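Local coordinates for protein galactokinase (Bifidobacterium longum subsp. infantis ATCC 15697 = JCM 1222 = DSM 20088, PDB 6TEQ) that binds galactose and its 2-fluoro analogues and, as a member of the GHMP kinase family, probably phosphorylates the sugar with ATP and magnesium, at residues V110-A113 against L114-G118; L171-A174 against A175-S178; N330-H333 against D334-A338; Q387-A390 against D391-K395; L10-E13 against E14-Q18. All coordinates share one frame; numbering follows the deposited sequence.

Contact 1. Residues V110-A113 against L114-G118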
loop_
_atom_site.group_PDB
_atom_site.type_symbol
_atom_site.label_atom_id
_atom_site.label_comp_id
_atom_site.label_asym_id
_atom_site.label_seq_id
_atom_site.Cartn_x
_atom_site.Cartn_y
_atom_site.Cartn_z
ATOM N N VAL A 110 10.091 9.715 -9.954
ATOM C CA VAL A 110 10.702 8.375 -10.199
ATOM C C VAL A 110 11.881 8.485 -11.169
ATOM O O VAL A 110 12.984 8.004 -10.820
ATOM C CB VAL A 110 9.673 7.360 -10.712
ATOM C CG1 VAL A 110 10.407 6.076 -11.057
ATOM C CG2 VAL A 110 8.558 7.163 -9.656
ATOM N N ALA A 111 11.711 9.196 -12.270
ATOM C CA ALA A 111 12.824 9.456 -13.206
ATOM C C ALA A 111 13.956 10.203 -12.474
ATOM O O ALA A 111 15.135 9.824 -12.609
ATOM C CB ALA A 111 12.318 10.106 -14.441
ATOM N N TRP A 112 13.598 11.238 -11.720
ATOM C CA TRP A 112 14.556 12.011 -10.889
ATOM C C TRP A 112 15.324 11.071 -9.964
ATOM O O TRP A 112 16.623 11.209 -9.800
ATOM C CB TRP A 112 13.786 13.079 -10.152
ATOM C CG TRP A 112 14.561 13.794 -9.107
ATOM C CD1 TRP A 112 15.360 14.876 -9.326
ATOM C CD2 TRP A 112 14.559 13.552 -7.689
ATOM N NE1 TRP A 112 15.904 15.295 -8.146
ATOM C CE2 TRP A 112 15.409 14.527 -7.131
ATOM C CE3 TRP A 112 13.930 12.630 -6.827
ATOM C CZ2 TRP A 112 15.655 14.610 -5.765
ATOM C CZ3 TRP A 112 14.125 12.758 -5.474
ATOM C CH2 TRP A 112 15.025 13.691 -4.959
ATOM N N ALA A 113 14.596 10.206 -9.260
ATOM C CA ALA A 113 15.248 9.289 -8.292
ATOM C C ALA A 113 16.189 8.342 -9.020
ATOM O O ALA A 113 17.299 8.101 -8.545
ATOM C CB ALA A 113 14.219 8.519 -7.477
ATOM N N LEU A 114 15.806 7.805 -10.163
ATOM C CA LEU A 114 16.721 6.929 -10.939
ATOM C C LEU A 114 17.973 7.725 -11.361
ATOM O O LEU A 114 19.065 7.204 -11.237
ATOM C CB LEU A 114 15.980 6.360 -12.132
ATOM C CG LEU A 114 14.847 5.359 -11.763
ATOM C CD1 LEU A 114 13.971 5.005 -12.969
ATOM C CD2 LEU A 114 15.446 4.070 -11.186
ATOM N N ARG A 115 17.805 8.957 -11.825
ATOM C CA ARG A 115 18.953 9.755 -12.260
ATOM C C ARG A 115 19.822 9.990 -11.030
ATOM O O ARG A 115 21.069 9.895 -11.200
ATOM C CB ARG A 115 18.454 11.034 -12.918
ATOM C CG ARG A 115 17.891 10.761 -14.308
ATOM C CD ARG A 115 16.924 11.852 -14.740
ATOM N NE ARG A 115 17.510 13.167 -14.823
ATOM C CZ ARG A 115 18.198 13.609 -15.865
ATOM N NH1 ARG A 115 18.671 14.832 -15.845
ATOM N NH2 ARG A 115 18.382 12.855 -16.938
ATOM N N GLN A 116 19.202 10.335 -9.882
ATOM C CA GLN A 116 19.943 10.610 -8.625
ATOM C C GLN A 116 20.746 9.360 -8.219
ATOM O O GLN A 116 21.847 9.525 -7.647
ATOM C CB GLN A 116 19.056 11.075 -7.462
ATOM C CG GLN A 116 18.402 12.456 -7.635
ATOM C CD GLN A 116 19.378 13.594 -7.491
ATOM O OE1 GLN A 116 20.004 14.025 -8.456
ATOM N NE2 GLN A 116 19.485 14.097 -6.280
ATOM N N ALA A 117 20.280 8.166 -8.558
ATOM C CA ALA A 117 20.955 6.886 -8.235
ATOM C C ALA A 117 22.047 6.563 -9.256
ATOM O O ALA A 117 22.690 5.533 -9.091
ATOM C CB ALA A 117 19.939 5.767 -8.199
ATOM N N GLY A 118 22.257 7.432 -10.246
ATOM C CA GLY A 118 23.336 7.311 -11.248
ATOM C C GLY A 118 22.887 6.618 -12.516
ATOM O O GLY A 118 23.748 6.371 -13.340
#

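Contact 2. Residues L171-A174 against A175-S178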
loop_
_atom_site.group_PDB
_atom_site.type_symbol
_atom_site.label_atom_id
_atom_site.label_comp_id
_atom_site.label_asym_id
_atom_site.label_seq_id
_atom_site.Cartn_x
_atom_site.Cartn_y
_atom_site.Cartn_z
ATOM N N LEU A 171 14.045 -0.441 -8.199
ATOM C CA LEU A 171 12.903 0.346 -8.733
ATOM C C LEU A 171 11.945 0.729 -7.612
ATOM O O LEU A 171 11.515 1.860 -7.583
ATOM C CB LEU A 171 12.201 -0.485 -9.777
ATOM C CG LEU A 171 13.074 -0.909 -10.948
ATOM C CD1 LEU A 171 12.311 -1.678 -11.946
ATOM C CD2 LEU A 171 13.819 0.215 -11.590
ATOM N N ILE A 172 11.703 -0.192 -6.689
ATOM C CA ILE A 172 11.003 0.101 -5.419
ATOM C C ILE A 172 11.629 1.284 -4.709
ATOM O O ILE A 172 10.895 2.206 -4.257
ATOM C CB ILE A 172 10.928 -1.145 -4.555
ATOM C CG1 ILE A 172 9.965 -2.131 -5.191
ATOM C CG2 ILE A 172 10.507 -0.794 -3.165
ATOM C CD1 ILE A 172 10.148 -3.536 -4.654
ATOM N N ASN A 173 12.942 1.268 -4.560
ATOM C CA ASN A 173 13.617 2.342 -3.793
ATOM C C ASN A 173 13.428 3.670 -4.535
ATOM O O ASN A 173 13.215 4.698 -3.841
ATOM C CB ASN A 173 15.067 1.998 -3.547
ATOM C CG ASN A 173 15.212 0.935 -2.479
ATOM O OD1 ASN A 173 14.276 0.750 -1.657
ATOM N ND2 ASN A 173 16.394 0.315 -2.444
ATOM N N ALA A 174 13.449 3.673 -5.862
ATOM C CA ALA A 174 13.237 4.906 -6.637
ATOM C C ALA A 174 11.809 5.403 -6.405
ATOM O O ALA A 174 11.570 6.615 -6.322
ATOM C CB ALA A 174 13.506 4.661 -8.101
ATOM N N ALA A 175 10.836 4.495 -6.398
ATOM C CA ALA A 175 9.412 4.846 -6.195
ATOM C C ALA A 175 9.210 5.469 -4.809
ATOM O O ALA A 175 8.495 6.491 -4.654
ATOM C CB ALA A 175 8.577 3.637 -6.388
ATOM N N ILE A 176 9.734 4.810 -3.780
ATOM C CA ILE A 176 9.718 5.335 -2.400
ATOM C C ILE A 176 10.373 6.711 -2.365
ATOM O O ILE A 176 9.777 7.623 -1.760
ATOM C CB ILE A 176 10.395 4.347 -1.443
ATOM C CG1 ILE A 176 9.637 3.002 -1.397
ATOM C CG2 ILE A 176 10.524 4.956 -0.059
ATOM C CD1 ILE A 176 10.419 1.932 -0.658
ATOM N N LYS A 177 11.536 6.870 -2.979
ATOM C CA LYS A 177 12.231 8.182 -2.930
ATOM C C LYS A 177 11.407 9.268 -3.636
ATOM O O LYS A 177 11.352 10.395 -3.126
ATOM C CB LYS A 177 13.616 8.040 -3.503
ATOM C CG LYS A 177 14.375 9.353 -3.549
ATOM C CD LYS A 177 15.828 9.121 -3.878
ATOM C CE LYS A 177 16.592 10.404 -4.136
ATOM N NZ LYS A 177 18.044 10.130 -4.170
ATOM N N SER A 178 10.774 8.934 -4.755
ATOM C CA SER A 178 9.911 9.889 -5.435
ATOM C C SER A 178 8.849 10.423 -4.461
ATOM O O SER A 178 8.634 11.638 -4.320
ATOM C CB SER A 178 9.242 9.293 -6.647
ATOM O OG SER A 178 8.401 10.271 -7.160
#

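Contact 3. Residues N330-H333 against D334-A338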
loop_
_atom_site.group_PDB
_atom_site.type_symbol
_atom_site.label_atom_id
_atom_site.label_comp_id
_atom_site.label_asym_id
_atom_site.label_seq_id
_atom_site.Cartn_x
_atom_site.Cartn_y
_atom_site.Cartn_z
ATOM N N ASN A 330 -8.815 -8.750 14.155
ATOM C CA ASN A 330 -9.545 -7.927 15.114
ATOM C C ASN A 330 -8.584 -7.287 16.112
ATOM O O ASN A 330 -8.764 -6.074 16.423
ATOM C CB ASN A 330 -10.602 -8.753 15.837
ATOM C CG ASN A 330 -11.794 -9.120 14.982
ATOM O OD1 ASN A 330 -12.010 -8.433 13.987
ATOM N ND2 ASN A 330 -12.565 -10.097 15.450
ATOM N N ALA A 331 -7.605 -7.999 16.598
ATOM C CA ALA A 331 -6.657 -7.438 17.596
ATOM C C ALA A 331 -5.767 -6.374 16.926
ATOM O O ALA A 331 -5.407 -5.393 17.540
ATOM C CB ALA A 331 -5.784 -8.535 18.139
ATOM N N SER A 332 -5.437 -6.557 15.667
ATOM C CA SER A 332 -4.708 -5.530 14.888
ATOM C C SER A 332 -5.513 -4.246 14.827
ATOM O O SER A 332 -4.950 -3.163 15.109
ATOM C CB SER A 332 -4.298 -6.081 13.527
ATOM O OG SER A 332 -3.831 -5.037 12.695
ATOM N N HIS A 333 -6.754 -4.343 14.383
ATOM C CA HIS A 333 -7.603 -3.139 14.359
ATOM C C HIS A 333 -7.695 -2.514 15.744
ATOM O O HIS A 333 -7.591 -1.292 15.860
ATOM C CB HIS A 333 -9.006 -3.488 13.947
ATOM C CG HIS A 333 -9.834 -2.289 13.800
ATOM N ND1 HIS A 333 -9.718 -1.422 12.689
ATOM C CD2 HIS A 333 -10.732 -1.733 14.646
ATOM C CE1 HIS A 333 -10.531 -0.395 12.872
ATOM N NE2 HIS A 333 -11.104 -0.525 14.107
ATOM N N ASP A 334 -7.992 -3.337 16.746
ATOM C CA ASP A 334 -8.233 -2.787 18.069
ATOM C C ASP A 334 -6.983 -2.062 18.549
ATOM O O ASP A 334 -7.112 -1.001 19.238
ATOM C CB ASP A 334 -8.690 -3.848 19.065
ATOM C CG ASP A 334 -10.023 -4.468 18.778
ATOM O OD1 ASP A 334 -10.773 -3.953 17.918
ATOM O OD2 ASP A 334 -10.309 -5.440 19.507
ATOM N N SER A 335 -5.826 -2.588 18.228
ATOM C CA SER A 335 -4.571 -1.943 18.599
ATOM C C SER A 335 -4.417 -0.622 17.821
ATOM O O SER A 335 -3.954 0.355 18.393
ATOM C CB SER A 335 -3.464 -2.865 18.296
ATOM O OG SER A 335 -2.212 -2.346 18.679
ATOM N N LEU A 336 -4.698 -0.639 16.529
ATOM C CA LEU A 336 -4.600 0.586 15.711
ATOM C C LEU A 336 -5.562 1.641 16.239
ATOM O O LEU A 336 -5.217 2.808 16.186
ATOM C CB LEU A 336 -4.907 0.259 14.286
ATOM C CG LEU A 336 -3.795 -0.503 13.587
ATOM C CD1 LEU A 336 -4.275 -1.234 12.358
ATOM C CD2 LEU A 336 -2.570 0.345 13.277
ATOM N N ALA A 337 -6.722 1.246 16.742
ATOM C CA ALA A 337 -7.699 2.234 17.247
ATOM C C ALA A 337 -7.289 2.771 18.617
ATOM O O ALA A 337 -7.321 4.034 18.792
ATOM C CB ALA A 337 -9.054 1.584 17.290
ATOM N N ALA A 338 -6.934 1.879 19.540
ATOM C CA ALA A 338 -6.704 2.302 20.938
ATOM C C ALA A 338 -5.273 2.741 21.193
ATOM O O ALA A 338 -5.071 3.712 21.956
ATOM C CB ALA A 338 -7.007 1.224 21.915
#

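Contact 4. Residues Q387-A390 against D391-K395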
loop_
_atom_site.group_PDB
_atom_site.type_symbol
_atom_site.label_atom_id
_atom_site.label_comp_id
_atom_site.label_asym_id
_atom_site.label_seq_id
_atom_site.Cartn_x
_atom_site.Cartn_y
_atom_site.Cartn_z
ATOM N N GLN A 387 -23.457 -3.979 2.131
ATOM C CA GLN A 387 -24.719 -3.224 2.134
ATOM C C GLN A 387 -25.144 -2.873 3.567
ATOM O O GLN A 387 -25.657 -1.766 3.779
ATOM C CB GLN A 387 -25.780 -4.047 1.412
ATOM C CG GLN A 387 -27.081 -3.257 1.236
ATOM C CD GLN A 387 -26.835 -2.033 0.390
ATOM O OE1 GLN A 387 -26.496 -2.151 -0.818
ATOM N NE2 GLN A 387 -26.966 -0.858 1.015
ATOM N N LYS A 388 -24.902 -3.789 4.527
ATOM C CA LYS A 388 -25.123 -3.449 5.952
ATOM C C LYS A 388 -24.260 -2.248 6.347
ATOM O O LYS A 388 -24.743 -1.373 7.091
ATOM C CB LYS A 388 -24.881 -4.678 6.812
ATOM C CG LYS A 388 -26.033 -5.665 6.735
ATOM C CD LYS A 388 -25.808 -6.891 7.548
ATOM C CE LYS A 388 -27.047 -7.757 7.594
ATOM N NZ LYS A 388 -26.743 -9.087 8.155
ATOM N N ILE A 389 -22.984 -2.199 5.920
ATOM C CA ILE A 389 -22.152 -1.029 6.264
ATOM C C ILE A 389 -22.747 0.222 5.598
ATOM O O ILE A 389 -22.853 1.228 6.308
ATOM C CB ILE A 389 -20.714 -1.286 5.832
ATOM C CG1 ILE A 389 -20.105 -2.426 6.642
ATOM C CG2 ILE A 389 -19.908 -0.029 5.891
ATOM C CD1 ILE A 389 -18.855 -3.001 6.032
ATOM N N ALA A 390 -23.182 0.129 4.352
ATOM C CA ALA A 390 -23.772 1.269 3.590
ATOM C C ALA A 390 -25.026 1.765 4.307
ATOM O O ALA A 390 -25.158 3.010 4.499
ATOM C CB ALA A 390 -24.039 0.914 2.156
ATOM N N ASP A 391 -25.892 0.852 4.761
ATOM C CA ASP A 391 -27.164 1.263 5.422
ATOM C C ASP A 391 -26.789 1.966 6.715
ATOM O O ASP A 391 -27.311 3.039 7.012
ATOM C CB ASP A 391 -28.084 0.083 5.679
ATOM C CG ASP A 391 -28.844 -0.437 4.494
ATOM O OD1 ASP A 391 -28.436 -0.122 3.390
ATOM O OD2 ASP A 391 -29.984 -1.023 4.725
ATOM N N ARG A 392 -25.808 1.404 7.439
ATOM C CA ARG A 392 -25.416 2.015 8.714
ATOM C C ARG A 392 -24.777 3.404 8.491
ATOM O O ARG A 392 -25.015 4.327 9.280
ATOM C CB ARG A 392 -24.434 1.097 9.420
ATOM C CG ARG A 392 -23.845 1.708 10.667
ATOM C CD ARG A 392 -24.864 2.004 11.781
ATOM N NE ARG A 392 -24.120 2.396 12.983
ATOM C CZ ARG A 392 -23.497 1.552 13.807
ATOM N NH1 ARG A 392 -23.514 0.264 13.605
ATOM N NH2 ARG A 392 -22.782 1.971 14.814
ATOM N N PHE A 393 -23.943 3.538 7.490
ATOM C CA PHE A 393 -23.326 4.827 7.139
ATOM C C PHE A 393 -24.420 5.874 6.917
ATOM O O PHE A 393 -24.266 7.019 7.389
ATOM C CB PHE A 393 -22.394 4.623 5.958
ATOM C CG PHE A 393 -20.970 4.288 6.351
ATOM C CD1 PHE A 393 -20.700 3.483 7.443
ATOM C CD2 PHE A 393 -19.925 4.716 5.575
ATOM C CE1 PHE A 393 -19.383 3.174 7.781
ATOM C CE2 PHE A 393 -18.619 4.414 5.920
ATOM C CZ PHE A 393 -18.367 3.624 7.003
ATOM N N GLU A 394 -25.434 5.545 6.134
ATOM C CA GLU A 394 -26.532 6.484 5.868
ATOM C C GLU A 394 -27.215 6.867 7.186
ATOM O O GLU A 394 -27.454 8.047 7.410
ATOM C CB GLU A 394 -27.489 5.892 4.849
ATOM C CG GLU A 394 -28.603 6.868 4.531
ATOM C CD GLU A 394 -28.218 8.137 3.791
ATOM O OE1 GLU A 394 -27.033 8.265 3.396
ATOM O OE2 GLU A 394 -29.132 8.974 3.614
ATOM N N LYS A 395 -27.493 5.911 8.073
ATOM C CA LYS A 395 -28.080 6.234 9.395
ATOM C C LYS A 395 -27.167 7.200 10.150
ATOM O O LYS A 395 -27.696 8.032 10.836
ATOM C CB LYS A 395 -28.179 5.033 10.299
ATOM C CG LYS A 395 -29.474 4.290 10.244
ATOM C CD LYS A 395 -29.438 3.123 11.182
ATOM C CE LYS A 395 -30.222 3.338 12.442
ATOM N NZ LYS A 395 -30.286 2.040 13.155
#

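Contact 5. Residues L10-E13 against E14-Q18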
loop_
_atom_site.group_PDB
_atom_site.type_symbol
_atom_site.label_atom_id
_atom_site.label_comp_id
_atom_site.label_asym_id
_atom_site.label_seq_id
_atom_site.Cartn_x
_atom_site.Cartn_y
_atom_site.Cartn_z
ATOM N N LEU A 10 -10.203 -3.040 -13.818
ATOM C CA LEU A 10 -9.960 -3.014 -15.254
ATOM C C LEU A 10 -9.294 -4.328 -15.648
ATOM O O LEU A 10 -8.277 -4.760 -15.030
ATOM C CB LEU A 10 -9.061 -1.821 -15.631
ATOM C CG LEU A 10 -9.629 -0.419 -15.456
ATOM C CD1 LEU A 10 -8.482 0.587 -15.530
ATOM C CD2 LEU A 10 -10.699 -0.089 -16.490
ATOM N N THR A 11 -9.774 -4.906 -16.726
ATOM C CA THR A 11 -9.086 -6.037 -17.360
ATOM C C THR A 11 -7.787 -5.545 -18.029
ATOM O O THR A 11 -7.613 -4.317 -18.265
ATOM C CB THR A 11 -10.016 -6.731 -18.368
ATOM O OG1 THR A 11 -10.249 -5.828 -19.449
ATOM C CG2 THR A 11 -11.314 -7.181 -17.740
ATOM N N HIS A 12 -6.903 -6.492 -18.299
ATOM C CA HIS A 12 -5.675 -6.229 -19.088
ATOM C C HIS A 12 -6.103 -5.452 -20.340
ATOM O O HIS A 12 -5.489 -4.434 -20.673
ATOM C CB HIS A 12 -4.947 -7.558 -19.332
ATOM C CG HIS A 12 -4.140 -7.626 -20.583
ATOM N ND1 HIS A 12 -2.907 -7.012 -20.685
ATOM C CD2 HIS A 12 -4.389 -8.212 -21.784
ATOM C CE1 HIS A 12 -2.422 -7.239 -21.887
ATOM N NE2 HIS A 12 -3.297 -7.972 -22.582
ATOM N N GLU A 13 -7.125 -5.948 -21.049
ATOM C CA GLU A 13 -7.530 -5.368 -22.363
ATOM C C GLU A 13 -8.022 -3.928 -22.166
ATOM O O GLU A 13 -7.662 -3.042 -22.944
ATOM C CB GLU A 13 -8.578 -6.259 -23.026
ATOM C CG GLU A 13 -8.051 -7.652 -23.382
ATOM C CD GLU A 13 -7.936 -8.748 -22.310
ATOM O OE1 GLU A 13 -8.285 -8.543 -21.074
ATOM O OE2 GLU A 13 -7.461 -9.829 -22.715
ATOM N N GLU A 14 -8.796 -3.667 -21.121
ATOM C CA GLU A 14 -9.393 -2.341 -20.840
ATOM C C GLU A 14 -8.293 -1.363 -20.456
ATOM O O GLU A 14 -8.312 -0.222 -20.940
ATOM C CB GLU A 14 -10.391 -2.498 -19.690
ATOM C CG GLU A 14 -11.747 -3.074 -20.104
ATOM C CD GLU A 14 -12.658 -3.514 -18.967
ATOM O OE1 GLU A 14 -12.211 -3.592 -17.784
ATOM O OE2 GLU A 14 -13.850 -3.745 -19.288
ATOM N N GLY A 15 -7.399 -1.777 -19.560
ATOM C CA GLY A 15 -6.311 -0.912 -19.097
ATOM C C GLY A 15 -5.409 -0.520 -20.250
ATOM O O GLY A 15 -5.078 0.676 -20.425
ATOM N N VAL A 16 -5.018 -1.498 -21.053
ATOM C CA VAL A 16 -4.150 -1.209 -22.224
ATOM C C VAL A 16 -4.924 -0.286 -23.164
ATOM O O VAL A 16 -4.345 0.702 -23.668
ATOM C CB VAL A 16 -3.665 -2.481 -22.916
ATOM C CG1 VAL A 16 -3.015 -2.208 -24.249
ATOM C CG2 VAL A 16 -2.710 -3.243 -22.010
ATOM N N SER A 17 -6.162 -0.645 -23.477
ATOM C CA SER A 17 -6.971 0.120 -24.477
ATOM C C SER A 17 -7.107 1.586 -24.012
ATOM O O SER A 17 -6.837 2.534 -24.759
ATOM C CB SER A 17 -8.300 -0.572 -24.713
ATOM O OG SER A 17 -8.980 0.075 -25.722
ATOM N N GLN A 18 -7.424 1.793 -22.750
ATOM C CA GLN A 18 -7.732 3.137 -22.225
ATOM C C GLN A 18 -6.465 3.969 -22.065
ATOM O O GLN A 18 -6.471 5.185 -22.365
ATOM C CB GLN A 18 -8.496 2.990 -20.908
ATOM C CG GLN A 18 -9.931 2.518 -21.107
ATOM C CD GLN A 18 -10.653 2.268 -19.804
ATOM O OE1 GLN A 18 -10.564 3.068 -18.902
ATOM N NE2 GLN A 18 -11.551 1.291 -19.805
#

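Contact 1. Residues V110-A113 against L114-G118
With CG of Trp112 swung anti to its own nitrogen (chi1 170°) and the Gln116 chain folded back at chi2 (-73°), indole and amide meet one turn apart on helix 105-116. The touching atom is Gln116 CG, which sits over one face of the Trp112 five-membered ring, 3.8 Å from its centroid, in a CH-pi contact. Beyond it the amide lies within 17° of the indole plane, and Gln116 NE2 comes to 3.9 Å from Trp112 CZ2. Beneath this pair, Gln116 N donates to Trp112 O at 2.7 Å. Val110 and Leu114 run side by side on another flank, Val110 CG1 being 4.2 Å from Leu114 CD1. Gly118, with positive phi, closes the helix in a Schellman motif, its N donating to Arg115 O at 2.9 Å. Arg115 turns its guanidinium to Val122 O. With a serine in place of Trp112, Gln116 CG would probably lose the surface it rests on, and its amide would be likely to turn more freely. The indole also touches Lys177 and Met182 of helix 165-183, so the ring packs between two helices through carbon contacts, covered on one face by Gln116 CG, with NE1 weakly bonded to Leu95 O.

Contact 2. Residues L171-A174 against A175-S178
Ile172 O receives both the backbone N-H and the CG1 branch of Ile176, one turn on. Ile176 N donates to Ile172 O at 2.9 Å, with a nearly straight N-H...O angle of 178°, while Ile176 CG1 comes to 3.2 Å from that same oxygen. The branch reaches it because CG1 of Ile176 lies beside its backbone nitrogen (chi1 -62°), which lays the ethyl arm back along the preceding turn. The arm ends at CD1, 3.7 Å from Ile172 CG2, where the two isoleucines cross at a slant. Asn173 runs side by side with Ile176, its OD1 4.2 Å from Ile176 CD1.

Such i to i+4 pairing builds the middle of helix 165-183, within the N-terminal part of the GHMP kinase fold, and each face of the helix has its own neighbour. Ile172 and Ile176 turn to helix 190-197, where Ile172 touches Met196 and Ile176 touches Gln192; the side chains of Ile176 and Thr187, a sugar-binding residue, are about 4 Å apart. Ala175, a small residue, packs on Thr146 and Cys147 of helix 141-156.

The remaining turns are closed by regular backbone bonds, among them Ser178 N to Ala174 O at 2.9 Å. The Ser178 hydroxyl bonds outside this helix, OG pairing with Tyr106 O. Lys177 rises almost fully extended from its CB, which is 3.4 Å from Asn173 O, and carries its ammonium away from the preceding turn toward Gln116 of helix 105-116.

Contact 3. Residues N330-H333 against D334-A338
Asn330 opens this turn of helix 322-338, in the C-terminal GHMP kinase region, by accepting from Asp334 N at 2.9 Å through its backbone oxygen. The Asp334 carboxylate folds back over the same peptide, bringing CG to 3.1 Å from Asn330 O; with CG beside its own nitrogen (chi1 -65°), the acid group lies against the turn before it. Two acceptors thus sit close together, and the salt bridge from Asp334 OD1 to Arg355 NH1 probably eases their proximity. Asn330 itself uses OD1 to accept from Ala362 N.

Ala331 takes part through its carbonyl, which receives Ser335 N at 2.9 Å. The methylene of Ser335 lies close to that oxygen, and its hydroxyl pairs with ND1 of His302 on helix 294-318.

Ser332 comes next, its carbonyl accepting from Leu336 N while Leu336 CD1 passes 3.8 Å from Ser332 OG. That hydroxyl is held from outside the helix by both Glu306 and Arg363. Leu336 continues toward the sugar-binding loop, where it touches Glu46, and so stands one layer behind the pocket.

His333 is buried, and both its ring nitrogens are engaged: ND1 with Met364 N and NE2 with Asp348 OD1. These two bonds fix the rotation of the ring, which stands 73° from the plane of the neighbouring carboxylate. Across this nearly perpendicular crossing, Asp334 OD1 lies at the ring edge, in its plane, 4.0 Å from His333 CD2.

Contact 4. Residues Q387-A390 against D391-K395
Ile389 and Phe393 form the compact side of this contact, one turn apart on helix 382-396 in the C-terminal GHMP kinase region, and Gln387 and Asp391 form its more open, polar side. On the compact side the two side chains run alongside each other in the same direction. Ile389 CG2, the branch anti to the backbone nitrogen, sits over one face of the Phe393 ring, 4.1 Å from the centroid and displaced toward the rim. Its nearest ring atom is Phe393 CE1 at 3.8 Å. The backbone pulls the same pair together, since Phe393 N donates to Ile389 O at 2.8 Å, and Phe393 CD1 passes 3.3 Å from that oxygen. Phe398 meets the aromatic ring edge-to-face, while Ile389 packs on Val353 of helix 345-356; together these neighbours make this flank apolar.

Lys388 and Arg392 occupy an intermediate strip. Both touch Val353 through their chains, yet their charged ends find separate partners: Lys388 NZ bonds to Asn357 OD1, and Arg392 NE forms a salt bridge with Glu396 one turn further on.

On the polar side, the bend of the Gln387 chain at chi2 (62°) carries its amide forward along the helix, so that a side-chain bond runs beside the backbone bond from Asp391 N to Gln387 O. The other end of the amide is occupied too, OE1 accepting from Val4 N of the N-terminal segment. Amide and carboxylate planes are turned 60° apart, and Gln387 NE2 reaches Asp391 OD1 at 2.9 Å from the syn side, 32° out of the carboxylate plane.

Contact 5. Residues L10-E13 against E14-Q18
Glu14 reaches back over Thr11, and from CB outward its atoms follow the threonine at the start of helix 12-27. CB lies 3.3 Å and CG 3.2 Å from Thr11 OG1. Beyond CG the chain is extended (chi2 168°), which carries CD, 3.4 Å from Thr11 OG1, past the hydroxyl until Glu14 OE1 accepts from Thr11 N at 3.0 Å. That bond is nearly straight, 170° at the hydrogen, and meets the carboxylate on its anti side, 34° out of the plane. OE2 stays farther off, 4.2 Å from Thr11 OG1. In return Glu14 N donates to Thr11 OG1 at 3.1 Å. The reciprocal pair is a capping box with Thr11 as N-cap. With an alanine in place of Glu14, Thr11 N would probably lose its acceptor and the residues leading into the helix would be freer to move. Ahead of the helix, Leu10 CD2 rests 3.7 Å from Gln18 NE2, both residues touching Val130. His12 lies beside Val16, its ND1 bonded to Glu415 OE1 of strand 413-417. A carboxylate placed at the amino end of a helix is likely to interact favourably with the helix dipole, so the box both satisfies backbone N-H groups and suits the local electrostatics.

In the fold
Contacts 1 and 2 adjoin, their centres about 9 Å apart, where Ala113 CB lies 3.5 Å from Ala174 O and Trp112 CZ3 lies 3.7 Å from Lys177 CE. Contact 3 lies across the chain's centre, about 30 Å from contact 2 between centres, yet both back onto the sugar site: the side chain of Ile176 is about 8 Å from the bound fluorogalactose, that of Leu336 about 7 Å. Contact 4 shares contact 3's C-terminal region, about 22 Å off between centres, and lies away from the sugar and nucleotide sites. Contact 5 touches none of the others; the Gln18 side chain is about 11 Å from that of Ser80, which binds ADP in another structure of this protein.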